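Local coordinates for protein amidase (Bacillus anthracis, PDB 5EWQ) that probably hydrolyses amide bonds, as an amidase-family enzyme related to the A subunit of glutamyl-tRNA(Gln) amidotransferase, at residues A[169-174]-A[406-411]; A[141-146]-A[378-383]; A[83-88]-A[191-196]; A[62-67]-A[101-106]. All coordinates share one frame; numbering follows the deposited sequence.

Contact 1: residues A[169-174]-A[406-411]; sequences SEWANY and TLIEAS
Tyr174 turns its ring toward helix 406-412 with CG anti to the backbone N (chi1 -158°), and Leu407 meets it with CG anti to its own carbonyl carbon (chi1 -82°). The two side chains cross at about a right angle. Leu407 CB lies over one face of the phenol, 4.2 Å from the ring centroid and 13° off the normal, a CH-pi contact. Both leucine methyls meet the ring as well: Leu407 CD2 lies 4.1 Å from Tyr174 CE1 and as near to CZ, while Leu407 CD1 approaches Tyr174 CD1 and also comes to 3.7 Å from the backbone carbon Tyr174 C. At the edge of the same ring, near its plane, Ser411 CB stands 4.5 Å from Tyr174 CE2; the hydroxyl of that serine is bonded to Glu364 O. The residue after Leu407, Ile408, sets its branch methyl CG2 against the carbonyl oxygen of Tyr174; a looser, oblique approach takes Ile408 CG2 to 4.3 Å from Trp171 CD1.

Phe367 of helix 360-377 joins the cluster, meeting the rings of both Tyr174 and Trp171, and Ile389 of helix 386-394 touches the indole. No hydrogen bond links the two segments. Apolar contact therefore dominates between helix 406-412 and the short helical segment 170-173 with Tyr174 after it, and a backbone bond between Leu407 and Leu175 lies right beside it.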
loop_
_atom_site.group_PDB
_atom_site.type_symbol
_atom_site.label_atom_id
_atom_site.label_comp_id
_atom_site.label_asym_id
_atom_site.label_seq_id
_atom_site.Cartn_x
_atom_site.Cartn_y
_atom_site.Cartn_z
ATOM N N SER A 169 -1.654 -10.134 2.340
ATOM C CA SER A 169 -1.539 -11.062 3.452
ATOM C C SER A 169 -2.864 -11.051 4.200
ATOM O O SER A 169 -3.347 -9.989 4.595
ATOM C CB SER A 169 -0.382 -10.678 4.375
ATOM O OG SER A 169 0.843 -10.641 3.667
ATOM N N GLU A 170 -3.456 -12.230 4.374
ATOM C CA GLU A 170 -4.798 -12.352 4.939
ATOM C C GLU A 170 -4.909 -11.679 6.305
ATOM O O GLU A 170 -4.012 -11.801 7.140
ATOM C CB GLU A 170 -5.197 -13.826 5.039
ATOM C CG GLU A 170 -6.647 -14.054 5.432
ATOM C CD GLU A 170 -7.083 -15.494 5.246
ATOM O OE1 GLU A 170 -8.198 -15.841 5.687
ATOM O OE2 GLU A 170 -6.311 -16.279 4.654
ATOM N N TRP A 171 -6.013 -10.964 6.510
ATOM C CA TRP A 171 -6.255 -10.190 7.728
ATOM C C TRP A 171 -5.135 -9.194 8.011
ATOM O O TRP A 171 -4.777 -8.970 9.168
ATOM C CB TRP A 171 -6.440 -11.115 8.935
ATOM C CG TRP A 171 -7.740 -11.857 8.938
ATOM C CD1 TRP A 171 -7.913 -13.210 8.872
ATOM C CD2 TRP A 171 -9.053 -11.288 9.003
ATOM N NE1 TRP A 171 -9.253 -13.517 8.898
ATOM C CE2 TRP A 171 -9.973 -12.354 8.980
ATOM C CE3 TRP A 171 -9.541 -9.978 9.083
ATOM C CZ2 TRP A 171 -11.351 -12.153 9.026
ATOM C CZ3 TRP A 171 -10.909 -9.781 9.133
ATOM C CH2 TRP A 171 -11.798 -10.862 9.105
ATOM N N ALA A 172 -4.602 -8.598 6.947
ATOM C CA ALA A 172 -3.481 -7.663 7.035
ATOM C C ALA A 172 -2.315 -8.286 7.791
ATOM O O ALA A 172 -1.732 -7.662 8.679
ATOM C CB ALA A 172 -3.917 -6.364 7.696
ATOM N N ASN A 173 -1.992 -9.524 7.424
ATOM C CA ASN A 173 -0.957 -10.315 8.086
ATOM C C ASN A 173 -1.227 -10.482 9.578
ATOM O O ASN A 173 -0.430 -10.064 10.418
ATOM C CB ASN A 173 0.424 -9.692 7.871
ATOM C CG ASN A 173 1.550 -10.622 8.281
ATOM O OD1 ASN A 173 1.410 -11.845 8.231
ATOM N ND2 ASN A 173 2.674 -10.046 8.695
ATOM N N TYR A 174 -2.363 -11.090 9.901
ATOM C CA TYR A 174 -2.693 -11.393 11.288
ATOM C C TYR A 174 -3.547 -12.651 11.368
ATOM O O TYR A 174 -4.689 -12.612 11.824
ATOM C CB TYR A 174 -3.413 -10.216 11.947
ATOM C CG TYR A 174 -3.318 -10.219 13.457
ATOM C CD1 TYR A 174 -2.146 -9.830 14.093
ATOM C CD2 TYR A 174 -4.394 -10.609 14.244
ATOM C CE1 TYR A 174 -2.047 -9.830 15.472
ATOM C CE2 TYR A 174 -4.304 -10.613 15.625
ATOM C CZ TYR A 174 -3.128 -10.222 16.231
ATOM O OH TYR A 174 -3.029 -10.222 17.603
ATOM N N THR A 406 -3.851 -19.229 14.342
ATOM C CA THR A 406 -3.465 -19.081 15.743
ATOM C C THR A 406 -3.656 -17.656 16.265
ATOM O O THR A 406 -4.052 -17.457 17.415
ATOM C CB THR A 406 -1.994 -19.493 15.957
ATOM O OG1 THR A 406 -1.762 -20.777 15.362
ATOM C CG2 THR A 406 -1.662 -19.558 17.441
ATOM N N LEU A 407 -3.379 -16.670 15.418
ATOM C CA LEU A 407 -3.430 -15.270 15.834
ATOM C C LEU A 407 -4.848 -14.784 16.127
ATOM O O LEU A 407 -5.080 -14.113 17.133
ATOM C CB LEU A 407 -2.786 -14.380 14.770
ATOM C CG LEU A 407 -1.259 -14.309 14.827
ATOM C CD1 LEU A 407 -0.705 -13.566 13.623
ATOM C CD2 LEU A 407 -0.820 -13.640 16.118
ATOM N N ILE A 408 -5.793 -15.120 15.255
ATOM C CA ILE A 408 -7.174 -14.691 15.450
ATOM C C ILE A 408 -7.844 -15.526 16.537
ATOM O O ILE A 408 -8.848 -15.113 17.119
ATOM C CB ILE A 408 -7.997 -14.780 14.148
ATOM C CG1 ILE A 408 -8.213 -16.234 13.733
ATOM C CG2 ILE A 408 -7.319 -13.998 13.037
ATOM C CD1 ILE A 408 -9.058 -16.386 12.489
ATOM N N GLU A 409 -7.284 -16.700 16.809
ATOM C CA GLU A 409 -7.757 -17.529 17.911
ATOM C C GLU A 409 -7.303 -16.938 19.239
ATOM O O GLU A 409 -8.040 -16.960 20.223
ATOM C CB GLU A 409 -7.253 -18.967 17.770
ATOM C CG GLU A 409 -8.040 -19.812 16.781
ATOM C CD GLU A 409 -7.467 -21.208 16.625
ATOM O OE1 GLU A 409 -6.248 -21.378 16.836
ATOM O OE2 GLU A 409 -8.236 -22.135 16.296
ATOM N N ALA A 410 -6.086 -16.403 19.253
ATOM C CA ALA A 410 -5.530 -15.786 20.450
ATOM C C ALA A 410 -6.255 -14.485 20.782
ATOM O O ALA A 410 -6.435 -14.146 21.952
ATOM C CB ALA A 410 -4.041 -15.533 20.272
ATOM N N SER A 411 -6.667 -13.764 19.746
ATOM C CA SER A 411 -7.372 -12.500 19.926
ATOM C C SER A 411 -8.779 -12.727 20.469
ATOM O O SER A 411 -9.306 -11.903 21.218
ATOM C CB SER A 411 -7.433 -11.729 18.606
ATOM O OG SER A 411 -8.076 -10.477 18.773
#

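Contact 2: residues A[141-146]-A[378-383]; sequences KDWIAD and QKNVPV
Trp143 reaches into segment 378-383 with CG anti to its backbone N, and its indole meets a different partner on each side. Val381 covers one face: its CB stands 4.1 Å from the centroid of the five-membered ring of Trp143, a CH-pi contact set toward the rim. Over the centre of the opposite face lies Ala145 N, from the tryptophan's own segment. Gln378 comes to the benzo edge almost perpendicular, the amide plane turned 80° from the ring, with OE1 in the ring plane and 3.3 Å from Trp143 CZ2. The amide of Asn380 is also upright, at 89°. Its OD1 accepts a weak hydrogen bond from Trp143 NE1 (3.4 Å), to be read with caution because Asn380 is poorly ordered. Pro382 crosses the indole at about a right angle and brings CD to 3.6 Å from Trp143 CD1.

Tyr374 in helix 360-377 also touches the tryptophan, and its carbonyl oxygen holds Gln378 NE2. Neither segment is helix or strand: an aromatic side chain from the loop between strand 118-122 and helix 150-155 plugs into the connection between helices 360-377 and 386-394, a loop-to-loop contact at the periphery of the amidase fold.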
loop_
_atom_site.group_PDB
_atom_site.type_symbol
_atom_site.label_atom_id
_atom_site.label_comp_id
_atom_site.label_asym_id
_atom_site.label_seq_id
_atom_site.Cartn_x
_atom_site.Cartn_y
_atom_site.Cartn_z
ATOM N N LYS A 141 -15.054 -13.858 0.733
ATOM C CA LYS A 141 -14.626 -13.804 -0.664
ATOM C C LYS A 141 -15.719 -13.317 -1.616
ATOM O O LYS A 141 -15.425 -12.853 -2.718
ATOM C CB LYS A 141 -14.131 -15.180 -1.118
ATOM C CG LYS A 141 -15.230 -16.217 -1.294
ATOM C CD LYS A 141 -14.648 -17.572 -1.663
ATOM C CE LYS A 141 -15.739 -18.610 -1.868
ATOM N NZ LYS A 141 -16.653 -18.243 -2.986
ATOM N N ASP A 142 -16.975 -13.416 -1.192
ATOM C CA ASP A 142 -18.093 -13.050 -2.053
ATOM C C ASP A 142 -18.962 -11.943 -1.462
ATOM O O ASP A 142 -19.994 -11.590 -2.033
ATOM C CB ASP A 142 -18.954 -14.280 -2.346
ATOM C CG ASP A 142 -18.214 -15.334 -3.145
ATOM O OD1 ASP A 142 -17.449 -14.961 -4.060
ATOM O OD2 ASP A 142 -18.393 -16.536 -2.857
ATOM N N TRP A 143 -18.550 -11.394 -0.323
ATOM C CA TRP A 143 -19.331 -10.343 0.320
ATOM C C TRP A 143 -19.071 -8.976 -0.300
ATOM O O TRP A 143 -17.967 -8.440 -0.207
ATOM C CB TRP A 143 -19.043 -10.277 1.820
ATOM C CG TRP A 143 -19.738 -9.121 2.478
ATOM C CD1 TRP A 143 -21.080 -8.984 2.682
ATOM C CD2 TRP A 143 -19.129 -7.936 3.005
ATOM N NE1 TRP A 143 -21.345 -7.790 3.308
ATOM C CE2 TRP A 143 -20.164 -7.126 3.517
ATOM C CE3 TRP A 143 -17.810 -7.480 3.097
ATOM C CZ2 TRP A 143 -19.922 -5.889 4.111
ATOM C CZ3 TRP A 143 -17.572 -6.251 3.688
ATOM C CH2 TRP A 143 -18.623 -5.470 4.187
ATOM N N ILE A 144 -20.103 -8.413 -0.920
ATOM C CA ILE A 144 -20.019 -7.074 -1.487
ATOM C C ILE A 144 -20.587 -6.045 -0.514
ATOM O O ILE A 144 -21.753 -6.122 -0.125
ATOM C CB ILE A 144 -20.769 -6.980 -2.827
ATOM C CG1 ILE A 144 -20.204 -7.997 -3.823
ATOM C CG2 ILE A 144 -20.677 -5.573 -3.386
ATOM C CD1 ILE A 144 -20.893 -7.985 -5.170
ATOM N N ALA A 145 -19.753 -5.084 -0.125
ATOM C CA ALA A 145 -20.137 -4.075 0.856
ATOM C C ALA A 145 -21.273 -3.192 0.351
ATOM O O ALA A 145 -21.568 -3.164 -0.845
ATOM C CB ALA A 145 -18.934 -3.223 1.232
ATOM N N ASP A 146 -21.903 -2.469 1.270
ATOM C CA ASP A 146 -23.048 -1.628 0.935
ATOM C C ASP A 146 -22.605 -0.277 0.375
ATOM O O ASP A 146 -23.134 0.189 -0.634
ATOM C CB ASP A 146 -23.935 -1.425 2.164
ATOM C CG ASP A 146 -25.329 -0.949 1.805
ATOM O OD1 ASP A 146 -25.813 -1.301 0.709
ATOM O OD2 ASP A 146 -25.943 -0.228 2.619
ATOM N N GLN A 378 -22.428 -3.811 9.176
ATOM C CA GLN A 378 -22.762 -4.295 7.843
ATOM C C GLN A 378 -24.143 -4.942 7.818
ATOM O O GLN A 378 -24.618 -5.454 8.833
ATOM C CB GLN A 378 -21.701 -5.280 7.353
ATOM C CG GLN A 378 -20.276 -4.769 7.507
ATOM C CD GLN A 378 -20.069 -3.402 6.883
ATOM O OE1 GLN A 378 -20.547 -3.129 5.780
ATOM N NE2 GLN A 378 -19.358 -2.530 7.590
ATOM N N LYS A 379 -24.781 -4.917 6.652
ATOM C CA LYS A 379 -26.158 -5.380 6.516
ATOM C C LYS A 379 -26.257 -6.869 6.196
ATOM O O LYS A 379 -26.896 -7.626 6.927
ATOM C CB LYS A 379 -26.878 -4.571 5.433
ATOM N N ASN A 380 -25.629 -7.284 5.100
ATOM C CA ASN A 380 -25.725 -8.668 4.648
ATOM C C ASN A 380 -24.382 -9.393 4.639
ATOM O O ASN A 380 -24.032 -10.059 3.665
ATOM C CB ASN A 380 -26.349 -8.719 3.252
ATOM C CG ASN A 380 -25.683 -7.768 2.276
ATOM O OD1 ASN A 380 -24.576 -7.283 2.517
ATOM N ND2 ASN A 380 -26.357 -7.494 1.165
ATOM N N VAL A 381 -23.635 -9.262 5.730
ATOM C CA VAL A 381 -22.339 -9.917 5.857
ATOM C C VAL A 381 -22.526 -11.358 6.346
ATOM O O VAL A 381 -23.295 -11.609 7.276
ATOM C CB VAL A 381 -21.405 -9.122 6.811
ATOM C CG1 VAL A 381 -22.063 -8.912 8.173
ATOM C CG2 VAL A 381 -20.050 -9.799 6.952
ATOM N N PRO A 382 -21.840 -12.318 5.702
ATOM C CA PRO A 382 -21.978 -13.739 6.049
ATOM C C PRO A 382 -21.421 -14.105 7.425
ATOM O O PRO A 382 -21.528 -15.262 7.832
ATOM C CB PRO A 382 -21.185 -14.447 4.944
ATOM C CG PRO A 382 -20.226 -13.420 4.447
ATOM C CD PRO A 382 -20.966 -12.123 4.530
ATOM N N VAL A 383 -20.840 -13.136 8.125
ATOM C CA VAL A 383 -20.271 -13.367 9.450
ATOM C C VAL A 383 -20.420 -12.121 10.323
ATOM O O VAL A 383 -20.165 -11.008 9.870
ATOM C CB VAL A 383 -18.780 -13.767 9.356
ATOM C CG1 VAL A 383 -18.008 -13.274 10.567
ATOM C CG2 VAL A 383 -18.638 -15.274 9.202
#

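Contact 3: residues A[83-88]-A[191-196]; sequences ITLNSV and LNPYGP
Leu191 N donates to Leu85 O, the one hydrogen bond between two segments that lack regular structure where they meet, and the acceptor belongs to a leucine whose neighbours Thr84 and Asn86 both have positive phi (52° and 53°). Leu191 N lies 2.8 Å from Leu85 O, in the carbonyl plane. Leu191 CB packs 3.5 Å from Leu85 O, while Leu191 CD1 runs on to Thr84 O, so its side chain lies against the backbone of the other segment. Leu85, with CG anti to its carbonyl carbon (chi1 -57°), sends CD1 to Pro193 CB at 3.7 Å, crossing the proline at about a right angle, and lays CD2 against Pro193 CA at 3.8 Å.

The far segment keeps its shape through a type I beta turn from Asn192 to Gly195. Asn192 OD1 accepts from Tyr194 N at 3.0 Å, forming an Asx turn across Pro193, and Asn192 ND2 is bonded to the carbonyls of Asp200 and Gln235. That turn carries Pro196 back to Ile83, where Pro196 CG meets Ile83 CD1 at 3.7 Å, again with the side chains crossed. Thr210 of helix 206-213 touches both Leu85 and Pro193. Beyond Asn86, whose OD1 accepts from Lys187 NZ, the chain enters strand 88-91, an outermost strand of the large mixed sheet.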
loop_
_atom_site.group_PDB
_atom_site.type_symbol
_atom_site.label_atom_id
_atom_site.label_comp_id
_atom_site.label_asym_id
_atom_site.label_seq_id
_atom_site.Cartn_x
_atom_site.Cartn_y
_atom_site.Cartn_z
ATOM N N ILE A 83 3.933 -15.655 -16.089
ATOM C CA ILE A 83 4.696 -15.695 -14.848
ATOM C C ILE A 83 3.755 -15.865 -13.653
ATOM O O ILE A 83 4.157 -16.366 -12.601
ATOM C CB ILE A 83 5.562 -14.419 -14.677
ATOM C CG1 ILE A 83 6.569 -14.591 -13.537
ATOM C CG2 ILE A 83 4.691 -13.188 -14.470
ATOM C CD1 ILE A 83 7.569 -15.701 -13.770
ATOM N N THR A 84 2.500 -15.457 -13.838
ATOM C CA THR A 84 1.436 -15.639 -12.849
ATOM C C THR A 84 1.823 -15.112 -11.470
ATOM O O THR A 84 2.051 -15.885 -10.540
ATOM C CB THR A 84 1.036 -17.125 -12.729
ATOM O OG1 THR A 84 1.026 -17.726 -14.031
ATOM C CG2 THR A 84 -0.345 -17.263 -12.098
ATOM N N LEU A 85 1.895 -13.790 -11.345
ATOM C CA LEU A 85 2.267 -13.159 -10.084
ATOM C C LEU A 85 1.163 -13.309 -9.044
ATOM O O LEU A 85 1.432 -13.309 -7.841
ATOM C CB LEU A 85 2.588 -11.680 -10.299
ATOM C CG LEU A 85 3.689 -11.371 -11.315
ATOM C CD1 LEU A 85 3.895 -9.870 -11.448
ATOM C CD2 LEU A 85 4.989 -12.060 -10.930
ATOM N N ASN A 86 -0.073 -13.438 -9.521
ATOM C CA ASN A 86 -1.241 -13.599 -8.660
ATOM C C ASN A 86 -1.330 -12.504 -7.604
ATOM O O ASN A 86 -1.250 -12.775 -6.405
ATOM C CB ASN A 86 -1.223 -14.975 -7.987
ATOM C CG ASN A 86 -2.566 -15.352 -7.390
ATOM O OD1 ASN A 86 -3.606 -14.828 -7.791
ATOM N ND2 ASN A 86 -2.552 -16.269 -6.428
ATOM N N SER A 87 -1.488 -11.265 -8.057
ATOM C CA SER A 87 -1.524 -10.121 -7.156
ATOM C C SER A 87 -2.864 -9.398 -7.209
ATOM O O SER A 87 -3.082 -8.427 -6.483
ATOM C CB SER A 87 -0.398 -9.145 -7.493
ATOM O OG SER A 87 -0.565 -8.609 -8.793
ATOM N N VAL A 88 -3.756 -9.875 -8.069
ATOM C CA VAL A 88 -5.070 -9.265 -8.226
ATOM C C VAL A 88 -6.173 -10.198 -7.739
ATOM O O VAL A 88 -6.287 -11.332 -8.202
ATOM C CB VAL A 88 -5.340 -8.886 -9.693
ATOM C CG1 VAL A 88 -6.725 -8.281 -9.838
ATOM C CG2 VAL A 88 -4.276 -7.923 -10.192
ATOM N N LEU A 191 3.265 -13.303 -5.778
ATOM C CA LEU A 191 4.654 -13.503 -6.178
ATOM C C LEU A 191 5.351 -12.181 -6.495
ATOM O O LEU A 191 4.742 -11.258 -7.034
ATOM C CB LEU A 191 4.733 -14.441 -7.383
ATOM C CG LEU A 191 4.176 -15.849 -7.166
ATOM C CD1 LEU A 191 4.417 -16.710 -8.394
ATOM C CD2 LEU A 191 4.783 -16.492 -5.925
ATOM N N ASN A 192 6.632 -12.098 -6.148
ATOM C CA ASN A 192 7.421 -10.898 -6.395
ATOM C C ASN A 192 7.887 -10.856 -7.847
ATOM O O ASN A 192 8.602 -11.751 -8.295
ATOM C CB ASN A 192 8.619 -10.841 -5.441
ATOM C CG ASN A 192 9.298 -9.479 -5.420
ATOM O OD1 ASN A 192 9.492 -8.847 -6.458
ATOM N ND2 ASN A 192 9.664 -9.025 -4.228
ATOM N N PRO A 193 7.482 -9.809 -8.583
ATOM C CA PRO A 193 7.775 -9.653 -10.013
ATOM C C PRO A 193 9.269 -9.601 -10.338
ATOM O O PRO A 193 9.642 -9.793 -11.495
ATOM C CB PRO A 193 7.101 -8.320 -10.367
ATOM C CG PRO A 193 6.943 -7.606 -9.066
ATOM C CD PRO A 193 6.693 -8.681 -8.060
ATOM N N TYR A 194 10.104 -9.348 -9.336
ATOM C CA TYR A 194 11.547 -9.289 -9.548
ATOM C C TYR A 194 12.203 -10.652 -9.361
ATOM O O TYR A 194 13.402 -10.811 -9.593
ATOM C CB TYR A 194 12.183 -8.266 -8.607
ATOM C CG TYR A 194 11.918 -6.835 -9.010
ATOM C CD1 TYR A 194 12.753 -6.182 -9.907
ATOM C CD2 TYR A 194 10.831 -6.139 -8.500
ATOM C CE1 TYR A 194 12.516 -4.876 -10.283
ATOM C CE2 TYR A 194 10.585 -4.831 -8.870
ATOM C CZ TYR A 194 11.431 -4.204 -9.762
ATOM O OH TYR A 194 11.192 -2.903 -10.134
ATOM N N GLY A 195 11.412 -11.635 -8.946
ATOM C CA GLY A 195 11.910 -12.983 -8.747
ATOM C C GLY A 195 10.958 -13.837 -7.933
ATOM O O GLY A 195 11.114 -13.954 -6.717
ATOM N N PRO A 196 9.961 -14.438 -8.603
ATOM C CA PRO A 196 8.952 -15.294 -7.967
ATOM C C PRO A 196 9.583 -16.417 -7.152
ATOM O O PRO A 196 10.620 -16.945 -7.554
ATOM C CB PRO A 196 8.168 -15.854 -9.157
ATOM C CG PRO A 196 8.343 -14.834 -10.228
ATOM C CD PRO A 196 9.736 -14.307 -10.053
#

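Contact 4: residues A[62-67]-A[101-106]; sequences LSYEEL and KLDQER
Asp103 presents its carboxylate to the first turn of helix 64-79 and takes two backbone N-H groups at once. Tyr64 N donates to Asp103 OD1 (3.0 Å, 161°) and Glu65 N to Asp103 OD2 at 3.0 Å, each oxygen using its syn lone pair, so that the carboxylate spans the two successive N-H groups. The carboxylate lies nearly parallel to the phenol plane, 12° apart, and OD1 comes close to Tyr64 CD2. Leu102 O sits at the edge of the ring, near its plane, and Leu102 CB is 4.1 Å from Tyr64 CD2. Farther out, the chain of Arg106 crosses the tyrosine at about a right angle and touches it through CD, 3.7 Å from Tyr64 CE2.

Around this shell, Ser63 is the N-cap of the helix: its OG accepts a weak bond from Glu66 N and donates to Glu66 OE1 at 3.1 Å. Gln54 OE1 holds the phenol hydroxyl by a hydrogen bond to Tyr64 OH, Asp58 holds the guanidinium through a salt bridge to Arg106 NH2, and Arg100 NE pairs with Glu65 OE1.

A negative group at a helix start should be stabilised by the helix dipole, and the two N-H bonds probably lower the pKa of Asp103; Glu65 OE2, 4.9 Å from Asp103 OD2, would push modestly the other way, moderated by Arg100.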
loop_
_atom_site.group_PDB
_atom_site.type_symbol
_atom_site.label_atom_id
_atom_site.label_comp_id
_atom_site.label_asym_id
_atom_site.label_seq_id
_atom_site.Cartn_x
_atom_site.Cartn_y
_atom_site.Cartn_z
ATOM N N LEU A 62 -3.816 8.205 -27.385
ATOM C CA LEU A 62 -4.299 7.266 -26.380
ATOM C C LEU A 62 -5.634 7.734 -25.802
ATOM O O LEU A 62 -6.008 8.897 -25.948
ATOM C CB LEU A 62 -3.265 7.101 -25.261
ATOM C CG LEU A 62 -3.434 5.933 -24.282
ATOM C CD1 LEU A 62 -3.100 4.608 -24.953
ATOM C CD2 LEU A 62 -2.594 6.139 -23.030
ATOM N N SER A 63 -6.351 6.822 -25.156
ATOM C CA SER A 63 -7.578 7.165 -24.449
ATOM C C SER A 63 -7.670 6.379 -23.144
ATOM O O SER A 63 -6.857 5.489 -22.887
ATOM C CB SER A 63 -8.804 6.893 -25.323
ATOM O OG SER A 63 -8.905 5.518 -25.649
ATOM N N TYR A 64 -8.660 6.710 -22.321
ATOM C CA TYR A 64 -8.853 6.026 -21.047
ATOM C C TYR A 64 -9.300 4.582 -21.254
ATOM O O TYR A 64 -8.927 3.692 -20.490
ATOM C CB TYR A 64 -9.872 6.775 -20.188
ATOM C CG TYR A 64 -9.359 8.088 -19.644
ATOM C CD1 TYR A 64 -8.092 8.181 -19.081
ATOM C CD2 TYR A 64 -10.134 9.238 -19.703
ATOM C CE1 TYR A 64 -7.617 9.378 -18.583
ATOM C CE2 TYR A 64 -9.667 10.441 -19.210
ATOM C CZ TYR A 64 -8.408 10.505 -18.652
ATOM O OH TYR A 64 -7.939 11.701 -18.158
ATOM N N GLU A 65 -10.099 4.358 -22.293
ATOM C CA GLU A 65 -10.565 3.017 -22.624
ATOM C C GLU A 65 -9.397 2.131 -23.047
ATOM O O GLU A 65 -9.323 0.962 -22.671
ATOM C CB GLU A 65 -11.618 3.072 -23.732
ATOM C CG GLU A 65 -12.180 1.716 -24.121
ATOM C CD GLU A 65 -13.189 1.805 -25.248
ATOM O OE1 GLU A 65 -13.719 0.750 -25.656
ATOM O OE2 GLU A 65 -13.454 2.929 -25.725
ATOM N N GLU A 66 -8.487 2.702 -23.830
ATOM C CA GLU A 66 -7.289 1.990 -24.260
ATOM C C GLU A 66 -6.364 1.718 -23.081
ATOM O O GLU A 66 -5.779 0.640 -22.974
ATOM C CB GLU A 66 -6.544 2.783 -25.334
ATOM C CG GLU A 66 -7.250 2.838 -26.677
ATOM C CD GLU A 66 -6.507 3.693 -27.684
ATOM O OE1 GLU A 66 -6.469 4.928 -27.502
ATOM O OE2 GLU A 66 -5.958 3.132 -28.654
ATOM N N LEU A 67 -6.237 2.706 -22.198
ATOM C CA LEU A 67 -5.387 2.587 -21.019
ATOM C C LEU A 67 -5.859 1.456 -20.113
ATOM O O LEU A 67 -5.053 0.683 -19.597
ATOM C CB LEU A 67 -5.362 3.906 -20.245
ATOM C CG LEU A 67 -4.500 3.939 -18.982
ATOM C CD1 LEU A 67 -3.042 3.681 -19.322
ATOM C CD2 LEU A 67 -4.657 5.266 -18.260
ATOM N N LYS A 101 -17.025 6.374 -20.382
ATOM C CA LYS A 101 -17.809 7.514 -19.924
ATOM C C LYS A 101 -16.900 8.665 -19.504
ATOM O O LYS A 101 -17.260 9.835 -19.635
ATOM C CB LYS A 101 -18.723 7.107 -18.766
ATOM C CG LYS A 101 -19.693 8.193 -18.328
ATOM C CD LYS A 101 -20.620 7.700 -17.227
ATOM C CE LYS A 101 -21.604 8.783 -16.814
ATOM N NZ LYS A 101 -22.536 8.316 -15.750
ATOM N N LEU A 102 -15.716 8.325 -19.003
ATOM C CA LEU A 102 -14.733 9.330 -18.616
ATOM C C LEU A 102 -14.046 9.915 -19.846
ATOM O O LEU A 102 -13.478 11.005 -19.789
ATOM C CB LEU A 102 -13.699 8.732 -17.662
ATOM C CG LEU A 102 -14.214 8.371 -16.266
ATOM C CD1 LEU A 102 -13.169 7.586 -15.490
ATOM C CD2 LEU A 102 -14.623 9.623 -15.504
ATOM N N ASP A 103 -14.102 9.185 -20.955
ATOM C CA ASP A 103 -13.574 9.674 -22.223
ATOM C C ASP A 103 -14.547 10.650 -22.871
ATOM O O ASP A 103 -14.138 11.630 -23.494
ATOM C CB ASP A 103 -13.284 8.512 -23.176
ATOM C CG ASP A 103 -11.914 7.905 -22.957
ATOM O OD1 ASP A 103 -10.971 8.663 -22.649
ATOM O OD2 ASP A 103 -11.777 6.671 -23.098
ATOM N N GLN A 104 -15.839 10.374 -22.719
ATOM C CA GLN A 104 -16.880 11.218 -23.290
ATOM C C GLN A 104 -16.955 12.565 -22.581
ATOM O O GLN A 104 -17.054 13.612 -23.223
ATOM C CB GLN A 104 -18.238 10.515 -23.219
ATOM C CG GLN A 104 -18.313 9.225 -24.017
ATOM C CD GLN A 104 -19.642 8.514 -23.848
ATOM O OE1 GLN A 104 -20.464 8.900 -23.017
ATOM N NE2 GLN A 104 -19.858 7.468 -24.638
ATOM N N GLU A 105 -16.903 12.532 -21.254
ATOM C CA GLU A 105 -16.992 13.748 -20.455
ATOM C C GLU A 105 -15.609 14.276 -20.092
ATOM O O GLU A 105 -15.463 15.050 -19.147
ATOM C CB GLU A 105 -17.802 13.494 -19.183
ATOM C CG GLU A 105 -19.148 12.831 -19.423
ATOM C CD GLU A 105 -19.926 12.614 -18.141
ATOM O OE1 GLU A 105 -20.807 11.729 -18.121
ATOM O OE2 GLU A 105 -19.658 13.330 -17.153
ATOM N N ARG A 106 -14.599 13.854 -20.845
ATOM C CA ARG A 106 -13.223 14.248 -20.561
ATOM C C ARG A 106 -13.007 15.748 -20.731
ATOM O O ARG A 106 -12.705 16.447 -19.767
ATOM C CB ARG A 106 -12.246 13.481 -21.452
ATOM C CG ARG A 106 -10.841 14.057 -21.439
ATOM C CD ARG A 106 -9.798 13.048 -21.883
ATOM N NE ARG A 106 -8.493 13.678 -22.056
ATOM C CZ ARG A 106 -7.686 14.021 -21.057
ATOM N NH1 ARG A 106 -8.045 13.794 -19.800
ATOM N NH2 ARG A 106 -6.517 14.591 -21.314
#

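Contacts 1, 2 and 3 interleave with one another along the chain; contact 4 interleaves with contact 3 but closes at 106, before contacts 1 and 2 open. The first segments come in the order 62-67, 83-88, 141-146, 169-174. Contacts 1 and 2, with centres about 20 Å apart, share a neighbourhood: contact 1 packs against helices 360-377 and 386-394, and contact 2 involves the loop joining them. Contact 3 sits closest to the chain's centre, beside the start of edge strand 88-91, while contact 4 fastens the helices 64-79 and 95-104 that precede and follow that strand. Contacts 1 and 4 lie on opposite sides of the centre, their centres about 41 Å apart: separate local junctions spread over the fold.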